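LbaCas13a (C2c2) (Lachnospiraceae bacterium, PDB 5W1H) probably acts as a CRISPR RNA-guided ribonuclease, captured here bound to its mature crRNA, that recognises target RNA and cleaves RNA at adenines. Local coordinates at residues Asn39-Tyr44 against Val797-Asp802; Lys745-Ala750 against Gln791-Ile796; Ile784-Phe789 against Lys843-Val848. All coordinates share one frame; numbering follows the deposited sequence.

Interaction 1. Residues Asn39-Tyr44 against Val797-Asp802; sequences NDPSRY and VQVNPD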
loop_
_atom_site.group_PDB
_atom_site.type_symbol
_atom_site.label_atom_id
_atom_site.label_comp_id
_atom_site.label_asym_id
_atom_site.label_seq_id
_atom_site.Cartn_x
_atom_site.Cartn_y
_atom_site.Cartn_z
ATOM N N ASN A 39 0.464 16.727 21.405
ATOM C CA ASN A 39 -0.626 15.853 21.801
ATOM C C ASN A 39 -1.731 15.891 20.755
ATOM O O ASN A 39 -2.041 16.949 20.199
ATOM C CB ASN A 39 -1.178 16.278 23.160
ATOM C CG ASN A 39 -0.083 16.548 24.168
ATOM O OD1 ASN A 39 0.436 15.625 24.800
ATOM N ND2 ASN A 39 0.285 17.820 24.320
ATOM N N ASP A 40 -2.328 14.727 20.492
ATOM C CA ASP A 40 -3.359 14.599 19.473
ATOM C C ASP A 40 -4.415 13.599 19.932
ATOM O O ASP A 40 -4.064 12.499 20.395
ATOM C CB ASP A 40 -2.756 14.157 18.138
ATOM C CG ASP A 40 -3.760 14.214 17.004
ATOM O OD1 ASP A 40 -4.286 15.314 16.734
ATOM O OD2 ASP A 40 -4.027 13.165 16.383
ATOM N N PRO A 41 -5.710 13.940 19.826
ATOM C CA PRO A 41 -6.185 15.251 19.377
ATOM C C PRO A 41 -6.132 16.291 20.494
ATOM O O PRO A 41 -6.284 15.947 21.664
ATOM C CB PRO A 41 -7.627 14.972 18.956
ATOM C CG PRO A 41 -8.051 13.862 19.856
ATOM C CD PRO A 41 -6.826 13.005 20.060
ATOM N N SER A 42 -5.918 17.550 20.130
ATOM C CA SER A 42 -5.818 18.622 21.108
ATOM C C SER A 42 -6.267 19.919 20.450
ATOM O O SER A 42 -6.708 19.937 19.298
ATOM C CB SER A 42 -4.392 18.723 21.659
ATOM O OG SER A 42 -4.279 19.763 22.615
ATOM N N ARG A 43 -6.169 21.009 21.199
ATOM C CA ARG A 43 -6.530 22.328 20.707
ATOM C C ARG A 43 -5.290 23.204 20.620
ATOM O O ARG A 43 -4.305 22.985 21.332
ATOM C CB ARG A 43 -7.574 22.996 21.608
ATOM C CG ARG A 43 -9.007 22.577 21.319
ATOM C CD ARG A 43 -9.991 23.583 21.894
ATOM N NE ARG A 43 -10.258 23.361 23.312
ATOM C CZ ARG A 43 -11.455 23.055 23.804
ATOM N NH1 ARG A 43 -12.497 22.946 22.991
ATOM N NH2 ARG A 43 -11.613 22.868 25.108
ATOM N N TYR A 44 -5.348 24.191 19.728
ATOM C CA TYR A 44 -4.276 25.169 19.614
ATOM C C TYR A 44 -4.018 25.822 20.964
ATOM O O TYR A 44 -4.951 26.256 21.646
ATOM C CB TYR A 44 -4.646 26.217 18.568
ATOM C CG TYR A 44 -3.607 27.288 18.345
ATOM C CD1 TYR A 44 -2.274 26.962 18.130
ATOM C CD2 TYR A 44 -3.965 28.630 18.329
ATOM C CE1 TYR A 44 -1.326 27.947 17.913
ATOM C CE2 TYR A 44 -3.029 29.617 18.109
ATOM C CZ TYR A 44 -1.713 29.272 17.906
ATOM O OH TYR A 44 -0.785 30.259 17.693
ATOM N N VAL A 797 -14.394 14.177 22.482
ATOM C CA VAL A 797 -15.542 15.076 22.443
ATOM C C VAL A 797 -15.241 16.375 23.182
ATOM O O VAL A 797 -15.825 17.420 22.872
ATOM C CB VAL A 797 -16.794 14.374 23.002
ATOM C CG1 VAL A 797 -17.022 13.048 22.283
ATOM C CG2 VAL A 797 -16.672 14.158 24.502
ATOM N N GLN A 798 -14.325 16.340 24.154
ATOM C CA GLN A 798 -13.938 17.568 24.843
ATOM C C GLN A 798 -13.116 18.475 23.936
ATOM O O GLN A 798 -13.281 19.701 23.960
ATOM C CB GLN A 798 -13.163 17.232 26.121
ATOM C CG GLN A 798 -12.224 18.342 26.577
ATOM C CD GLN A 798 -11.934 18.304 28.065
ATOM O OE1 GLN A 798 -12.693 17.725 28.843
ATOM N NE2 GLN A 798 -10.834 18.931 28.469
ATOM N N VAL A 799 -12.231 17.890 23.125
ATOM C CA VAL A 799 -11.420 18.684 22.205
ATOM C C VAL A 799 -12.307 19.417 21.207
ATOM O O VAL A 799 -12.116 20.611 20.943
ATOM C CB VAL A 799 -10.384 17.788 21.500
ATOM C CG1 VAL A 799 -9.644 18.569 20.426
ATOM C CG2 VAL A 799 -9.407 17.213 22.513
ATOM N N ASN A 800 -13.296 18.720 20.643
ATOM C CA ASN A 800 -14.246 19.347 19.730
ATOM C C ASN A 800 -15.619 18.708 19.895
ATOM O O ASN A 800 -15.821 17.553 19.499
ATOM C CB ASN A 800 -13.769 19.229 18.281
ATOM C CG ASN A 800 -14.522 20.152 17.337
ATOM O OD1 ASN A 800 -15.704 20.437 17.532
ATOM N ND2 ASN A 800 -13.835 20.626 16.304
ATOM N N PRO A 801 -16.588 19.426 20.468
ATOM C CA PRO A 801 -17.923 18.836 20.658
ATOM C C PRO A 801 -18.681 18.613 19.361
ATOM O O PRO A 801 -19.652 17.845 19.359
ATOM C CB PRO A 801 -18.642 19.860 21.552
ATOM C CG PRO A 801 -17.549 20.716 22.131
ATOM C CD PRO A 801 -16.483 20.759 21.081
ATOM N N ASP A 802 -18.278 19.253 18.267
ATOM C CA ASP A 802 -18.975 19.135 16.993
ATOM C C ASP A 802 -18.447 18.004 16.118
ATOM O O ASP A 802 -18.887 17.877 14.971
ATOM C CB ASP A 802 -18.893 20.460 16.225
ATOM C CG ASP A 802 -19.653 21.580 16.911
ATOM O OD1 ASP A 802 -20.329 21.307 17.926
ATOM O OD2 ASP A 802 -19.572 22.734 16.436
#

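Interaction 2. Residues Lys745-Ala750 against Gln791-Ile796; sequences KATKVA and QRIKNI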
loop_
_atom_site.group_PDB
_atom_site.type_symbol
_atom_site.label_atom_id
_atom_site.label_comp_id
_atom_site.label_asym_id
_atom_site.label_seq_id
_atom_site.Cartn_x
_atom_site.Cartn_y
_atom_site.Cartn_z
ATOM N N LYS A 745 -23.245 5.745 25.659
ATOM C CA LYS A 745 -23.120 4.302 25.843
ATOM C C LYS A 745 -21.665 3.850 25.776
ATOM O O LYS A 745 -21.259 2.941 26.511
ATOM C CB LYS A 745 -23.953 3.559 24.800
ATOM C CG LYS A 745 -25.400 3.325 25.198
ATOM C CD LYS A 745 -26.048 2.298 24.283
ATOM C CE LYS A 745 -27.308 1.715 24.902
ATOM N NZ LYS A 745 -27.752 0.489 24.181
ATOM N N ALA A 746 -20.867 4.459 24.894
ATOM C CA ALA A 746 -19.473 4.046 24.761
ATOM C C ALA A 746 -18.663 4.389 26.002
ATOM O O ALA A 746 -17.685 3.700 26.312
ATOM C CB ALA A 746 -18.843 4.691 23.525
ATOM N N THR A 747 -19.055 5.440 26.721
ATOM C CA THR A 747 -18.355 5.893 27.915
ATOM C C THR A 747 -19.010 5.398 29.202
ATOM O O THR A 747 -18.723 5.934 30.279
ATOM C CB THR A 747 -18.269 7.422 27.925
ATOM O OG1 THR A 747 -19.588 7.979 27.989
ATOM C CG2 THR A 747 -17.574 7.927 26.664
ATOM N N LYS A 748 -19.882 4.388 29.112
ATOM C CA LYS A 748 -20.548 3.859 30.301
ATOM C C LYS A 748 -19.531 3.345 31.314
ATOM O O LYS A 748 -19.493 3.797 32.464
ATOM C CB LYS A 748 -21.535 2.753 29.904
ATOM C CG LYS A 748 -22.212 2.033 31.086
ATOM C CD LYS A 748 -21.475 0.746 31.481
ATOM C CE LYS A 748 -21.642 0.420 32.963
ATOM N NZ LYS A 748 -20.721 -0.666 33.409
ATOM N N VAL A 749 -18.693 2.393 30.897
ATOM C CA VAL A 749 -17.744 1.763 31.813
ATOM C C VAL A 749 -16.747 2.779 32.355
ATOM O O VAL A 749 -16.249 2.635 33.478
ATOM C CB VAL A 749 -17.047 0.583 31.106
ATOM C CG1 VAL A 749 -15.981 -0.041 31.997
ATOM C CG2 VAL A 749 -18.074 -0.460 30.699
ATOM N N ALA A 750 -16.454 3.830 31.584
ATOM C CA ALA A 750 -15.528 4.854 32.056
ATOM C C ALA A 750 -16.095 5.609 33.254
ATOM O O ALA A 750 -15.356 5.946 34.186
ATOM C CB ALA A 750 -15.189 5.820 30.923
ATOM N N GLN A 791 -12.587 6.481 28.067
ATOM C CA GLN A 791 -11.867 7.717 28.359
ATOM C C GLN A 791 -11.325 8.362 27.091
ATOM O O GLN A 791 -11.273 9.595 26.997
ATOM C CB GLN A 791 -10.736 7.449 29.353
ATOM C CG GLN A 791 -11.113 7.730 30.800
ATOM C CD GLN A 791 -11.331 9.210 31.070
ATOM O OE1 GLN A 791 -10.799 10.068 30.363
ATOM N NE2 GLN A 791 -12.118 9.516 32.096
ATOM N N ARG A 792 -10.923 7.553 26.107
ATOM C CA ARG A 792 -10.491 8.106 24.828
ATOM C C ARG A 792 -11.627 8.853 24.142
ATOM O O ARG A 792 -11.424 9.947 23.602
ATOM C CB ARG A 792 -9.959 6.990 23.928
ATOM C CG ARG A 792 -8.475 6.721 24.084
ATOM C CD ARG A 792 -7.671 7.935 23.669
ATOM N NE ARG A 792 -8.239 8.557 22.475
ATOM C CZ ARG A 792 -7.700 9.593 21.842
ATOM N NH1 ARG A 792 -6.561 10.121 22.273
ATOM N NH2 ARG A 792 -8.286 10.087 20.761
ATOM N N ILE A 793 -12.832 8.276 24.154
ATOM C CA ILE A 793 -13.991 8.949 23.572
ATOM C C ILE A 793 -14.257 10.266 24.291
ATOM O O ILE A 793 -14.574 11.282 23.661
ATOM C CB ILE A 793 -15.222 8.021 23.613
ATOM C CG1 ILE A 793 -14.963 6.739 22.817
ATOM C CG2 ILE A 793 -16.457 8.741 23.090
ATOM C CD1 ILE A 793 -14.989 6.929 21.322
ATOM N N LYS A 794 -14.125 10.269 25.622
ATOM C CA LYS A 794 -14.354 11.486 26.395
ATOM C C LYS A 794 -13.380 12.587 25.996
ATOM O O LYS A 794 -13.772 13.750 25.841
ATOM C CB LYS A 794 -14.234 11.186 27.889
ATOM C CG LYS A 794 -15.232 10.166 28.406
ATOM C CD LYS A 794 -14.758 9.547 29.713
ATOM C CE LYS A 794 -15.372 10.231 30.923
ATOM N NZ LYS A 794 -15.226 11.712 30.913
ATOM N N ASN A 795 -12.101 12.240 25.834
ATOM C CA ASN A 795 -11.109 13.224 25.412
ATOM C C ASN A 795 -11.458 13.807 24.047
ATOM O O ASN A 795 -11.332 15.018 23.831
ATOM C CB ASN A 795 -9.720 12.581 25.389
ATOM C CG ASN A 795 -8.594 13.603 25.320
ATOM O OD1 ASN A 795 -8.768 14.713 24.818
ATOM N ND2 ASN A 795 -7.427 13.222 25.827
ATOM N N ILE A 796 -11.917 12.963 23.119
ATOM C CA ILE A 796 -12.189 13.419 21.758
ATOM C C ILE A 796 -13.313 14.448 21.747
ATOM O O ILE A 796 -13.222 15.486 21.080
ATOM C CB ILE A 796 -12.515 12.221 20.849
ATOM C CG1 ILE A 796 -11.267 11.365 20.627
ATOM C CG2 ILE A 796 -13.098 12.696 19.527
ATOM C CD1 ILE A 796 -11.536 10.050 19.924
#

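Interaction 3. Residues Ile784-Phe789 against Lys843-Val848; sequences IAENDF and KMLLLV. With nucleotides of chain B.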
loop_
_atom_site.group_PDB
_atom_site.type_symbol
_atom_site.label_atom_id
_atom_site.label_comp_id
_atom_site.label_asym_id
_atom_site.label_seq_id
_atom_site.Cartn_x
_atom_site.Cartn_y
_atom_site.Cartn_z
ATOM N N ILE A 784 -10.947 -4.002 31.339
ATOM C CA ILE A 784 -9.822 -3.072 31.279
ATOM C C ILE A 784 -9.908 -2.217 30.021
ATOM O O ILE A 784 -9.709 -0.995 30.062
ATOM C CB ILE A 784 -8.490 -3.847 31.340
ATOM C CG1 ILE A 784 -8.477 -4.827 32.519
ATOM C CG2 ILE A 784 -7.310 -2.886 31.411
ATOM C CD1 ILE A 784 -8.875 -6.254 32.152
ATOM N N ALA A 785 -10.223 -2.842 28.884
ATOM C CA ALA A 785 -10.189 -2.132 27.610
ATOM C C ALA A 785 -11.332 -1.131 27.490
ATOM O O ALA A 785 -11.128 -0.004 27.023
ATOM C CB ALA A 785 -10.228 -3.132 26.453
ATOM N N GLU A 786 -12.542 -1.518 27.906
ATOM C CA GLU A 786 -13.694 -0.635 27.757
ATOM C C GLU A 786 -13.565 0.626 28.601
ATOM O O GLU A 786 -14.164 1.652 28.260
ATOM C CB GLU A 786 -14.984 -1.376 28.105
ATOM C CG GLU A 786 -16.239 -0.675 27.606
ATOM C CD GLU A 786 -17.437 -1.600 27.514
ATOM O OE1 GLU A 786 -18.500 -1.145 27.040
ATOM O OE2 GLU A 786 -17.318 -2.779 27.911
ATOM N N ASN A 787 -12.791 0.580 29.684
ATOM C CA ASN A 787 -12.549 1.788 30.464
ATOM C C ASN A 787 -11.639 2.749 29.709
ATOM O O ASN A 787 -11.918 3.951 29.627
ATOM C CB ASN A 787 -11.947 1.431 31.824
ATOM C CG ASN A 787 -11.646 2.658 32.667
ATOM O OD1 ASN A 787 -12.545 3.428 33.007
ATOM N ND2 ASN A 787 -10.378 2.837 33.018
ATOM N N ASP A 788 -10.543 2.235 29.146
ATOM C CA ASP A 788 -9.642 3.083 28.372
ATOM C C ASP A 788 -10.316 3.577 27.098
ATOM O O ASP A 788 -10.158 4.743 26.717
ATOM C CB ASP A 788 -8.357 2.318 28.047
ATOM C CG ASP A 788 -7.166 3.234 27.843
ATOM O OD1 ASP A 788 -7.328 4.306 27.222
ATOM O OD2 ASP A 788 -6.061 2.881 28.309
ATOM N N PHE A 789 -11.077 2.705 26.431
ATOM C CA PHE A 789 -11.828 3.114 25.248
ATOM C C PHE A 789 -12.793 4.246 25.573
ATOM O O PHE A 789 -12.915 5.208 24.806
ATOM C CB PHE A 789 -12.577 1.910 24.672
ATOM C CG PHE A 789 -13.419 2.225 23.465
ATOM C CD1 PHE A 789 -12.867 2.203 22.194
ATOM C CD2 PHE A 789 -14.768 2.516 23.599
ATOM C CE1 PHE A 789 -13.641 2.483 21.080
ATOM C CE2 PHE A 789 -15.546 2.798 22.490
ATOM C CZ PHE A 789 -14.980 2.781 21.228
ATOM N N LYS A 843 -11.184 -1.583 18.153
ATOM C CA LYS A 843 -12.017 -1.875 16.991
ATOM C C LYS A 843 -13.272 -2.652 17.377
ATOM O O LYS A 843 -14.361 -2.362 16.871
ATOM C CB LYS A 843 -11.216 -2.639 15.937
ATOM C CG LYS A 843 -11.940 -2.770 14.603
ATOM C CD LYS A 843 -11.044 -3.353 13.523
ATOM C CE LYS A 843 -10.584 -4.755 13.882
ATOM N NZ LYS A 843 -10.002 -5.451 12.701
ATOM N N MET A 844 -13.143 -3.642 18.266
ATOM C CA MET A 844 -14.315 -4.405 18.692
ATOM C C MET A 844 -15.300 -3.522 19.443
ATOM O O MET A 844 -16.512 -3.584 19.210
ATOM C CB MET A 844 -13.897 -5.583 19.570
ATOM C CG MET A 844 -12.632 -6.266 19.122
ATOM S SD MET A 844 -12.812 -7.135 17.560
ATOM C CE MET A 844 -11.086 -7.362 17.150
ATOM N N LEU A 845 -14.793 -2.694 20.359
ATOM C CA LEU A 845 -15.666 -1.802 21.114
ATOM C C LEU A 845 -16.349 -0.789 20.208
ATOM O O LEU A 845 -17.476 -0.369 20.489
ATOM C CB LEU A 845 -14.866 -1.108 22.215
ATOM C CG LEU A 845 -14.522 -2.053 23.369
ATOM C CD1 LEU A 845 -13.395 -1.497 24.212
ATOM C CD2 LEU A 845 -15.755 -2.306 24.218
ATOM N N LEU A 846 -15.687 -0.386 19.120
ATOM C CA LEU A 846 -16.371 0.383 18.084
ATOM C C LEU A 846 -17.495 -0.434 17.462
ATOM O O LEU A 846 -18.629 0.043 17.331
ATOM C CB LEU A 846 -15.375 0.823 17.009
ATOM C CG LEU A 846 -14.960 2.293 16.955
ATOM C CD1 LEU A 846 -14.259 2.596 15.633
ATOM C CD2 LEU A 846 -16.160 3.205 17.150
ATOM N N LEU A 847 -17.195 -1.678 17.073
ATOM C CA LEU A 847 -18.203 -2.534 16.454
ATOM C C LEU A 847 -19.372 -2.792 17.399
ATOM O O LEU A 847 -20.537 -2.730 16.987
ATOM C CB LEU A 847 -17.571 -3.857 16.017
ATOM C CG LEU A 847 -16.526 -3.817 14.897
ATOM C CD1 LEU A 847 -15.865 -5.177 14.729
ATOM C CD2 LEU A 847 -17.158 -3.369 13.593
ATOM N N VAL A 848 -19.080 -3.084 18.668
ATOM C CA VAL A 848 -20.147 -3.391 19.616
ATOM C C VAL A 848 -21.025 -2.168 19.852
ATOM O O VAL A 848 -22.258 -2.266 19.878
ATOM C CB VAL A 848 -19.556 -3.934 20.931
ATOM C CG1 VAL A 848 -20.647 -4.116 21.973
ATOM C CG2 VAL A 848 -18.841 -5.255 20.684
ATOM P P G B 41 -14.628 -13.313 18.370
ATOM O OP1 G B 41 -15.170 -13.860 19.639
ATOM O OP2 G B 41 -15.520 -12.548 17.461
ATOM O "O5'" G B 41 -13.381 -12.384 18.722
ATOM C "C5'" G B 41 -12.361 -12.820 19.610
ATOM C "C4'" G B 41 -11.006 -12.297 19.193
ATOM O "O4'" G B 41 -10.788 -12.624 17.793
ATOM C "C3'" G B 41 -10.821 -10.783 19.252
ATOM O "O3'" G B 41 -10.489 -10.282 20.539
ATOM C "C2'" G B 41 -9.743 -10.545 18.205
ATOM O "O2'" G B 41 -8.469 -10.933 18.700
ATOM C "C1'" G B 41 -10.162 -11.543 17.133
ATOM N N9 G B 41 -11.144 -10.947 16.204
ATOM C C8 G B 41 -12.500 -11.174 16.182
ATOM N N7 G B 41 -13.132 -10.503 15.260
ATOM C C5 G B 41 -12.132 -9.776 14.631
ATOM C C6 G B 41 -12.211 -8.863 13.549
ATOM O O6 G B 41 -13.211 -8.504 12.912
ATOM N N1 G B 41 -10.959 -8.351 13.226
ATOM C C2 G B 41 -9.784 -8.675 13.861
ATOM N N2 G B 41 -8.676 -8.074 13.401
ATOM N N3 G B 41 -9.697 -9.526 14.871
ATOM C C4 G B 41 -10.900 -10.039 15.201
#

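Interaction 1. Residues Asn39-Tyr44 against Val797-Asp802
The carbonyl oxygen of Val799, in the last residue of helix 783-799, is wrapped by the Arg43 side chain. NH1 of Arg43 lies 3.1 Å from Val799 O, but the angle is too poor for a hydrogen bond, and the approach is probably mainly electrostatic. Nearer the backbone, Arg43 CG sits 3.7 Å from the same Val799 O. The chain bends at chi3 (-83°), which curls the guanidinium back around this oxygen and sets one of its faces over Val799 CA. Arg43 and Val799 thus run past each other in opposite directions, with aliphatic carbon against aliphatic carbon on the way.

Val799 buries more surface in the contact than any other residue, and spreads its two methyls along the backbone of the loop. CG1, anti to the backbone N (chi1 173°), lies 3.4 Å from Ser42 O, while CG2 lies 3.5 Å from Pro41 O. The pyrrolidine ring of Pro41 adds a looser apolar touch, with its CB 4.4 Å from Val799 CG1. A cis peptide bond precedes Pro41, and helix 915-941 also holds the loop: Glu941 accepts from Ser42 N and Arg937 forms a salt bridge with Asp40.

Beyond the helix end, Asn800 folds the chain into an Asx turn, its OD1 accepting from Asp802 N at 2.9 Å with an N-H...O angle of 149°.

No clear hydrogen bond joins the two segments. The arginine charge lies at the C-terminal end of a helix, where it would probably be favoured by the carbonyl dipoles, and the rest is mostly methyl packing against peptide oxygens and a few carbons: a surface contact that relies on shape and charge more than on specific directional bonds.

Interaction 2. Residues Lys745-Ala750 against Gln791-Ile796
With chi1 at 63°, Thr747 turns its hydroxyl back toward its own chain and leaves CG2, anti to the carbonyl carbon, to face helix 783-799. The methyl settles between two neighbouring side chains of that helix, 3.8 Å from Ile793 CG2 and 3.7 Å from Lys794 CG. Lys794 contributes carbon here, and not charge: CG leaves CA anti to the carbonyl carbon (chi1 -61°), so that the first part of the chain passes across Thr747 at a slant. The hydroxyl has its own role, since Thr747 OG1 is hydrogen-bonded to Ile743 O one turn earlier and tied to the end of helix 736-746.

On one side of the threonine, Ala750 sets its small CB down close to the helix backbone, 3.9 Å from Gln791 N, and the same CB meets Lys794 CD at 3.9 Å. A side chain of this size lets the two backbones come near, with the CA atoms of Ala750 and Gln791 only 5.9 Å apart. On the other side, Ala746 CB makes a longer apolar contact of 4.4 Å with Ile793 CG1. Ile793 is buried, and Ile808 and Ile812 of helix 805-816 also pack on it.

No hydrogen bond crosses between the segments. The contact is close, purely van der Waals helix packing: the C-terminal end of helix 736-746 and the turn after it lie against the side of helix 783-799, whose Ile793 is shared with helix 805-816, in a chain that is about half helical.

Interaction 3. Residues Ile784-Phe789 against Lys843-Val848
Leu845 reaches into the flank of helix 783-799, at residues 784-789, and meets Phe789 and Glu786 with different atoms. Its CB stands almost squarely over the phenyl ring, 3.7 Å from the centroid of Phe789 and 4° off the normal, a CH-pi contact. Beyond it, Leu845 CD1 presses on Phe789 CB at 3.5 Å, and Leu845 CD2 lies 3.8 Å from Glu786 CD, against the extended glutamate chain. A chi1 of 178° swings the Phe789 ring away from its own backbone N, until CZ lies 4.3 Å from Leu846 CD2. Replacing Phe789 by an alanine is likely to leave Leu845 CB without its aromatic face and to open a gap beside Leu846.

This is a steep helix-helix crossing: the short axes pass 10.5 Å apart at -78°, with Leu845 wedged between them. Ala746 and Ile812, from two further helices, also pack on Phe789, while Cys809 and Met813 pack on Leu846.

Elsewhere on helix 843-861, Met844 CE lies over the base of G41 of chain B, 3.3 Å from its C4, and Lys843 NZ forms a salt bridge with a phosphate of the bound RNA.

In the fold
From the N terminus, the loop after strand 33-39 first meets residues 797-802 in interaction 1, which closes a very long loop of more than 700 residues, much of it helical. Interaction 2, whose segments both fall within that span, joins the end of helix 736-746 to helix 783-799. Interaction 3 starts between the two segments of interaction 2 and ends after both, so it crosses interaction 2, and it crosses interaction 1 too. All three use helix 783-799: its early turns meet helix 843-861, its middle the end of helix 736-746, and its last turn the N-terminal loop, which also reaches interaction 2 through Pro41 against Arg792.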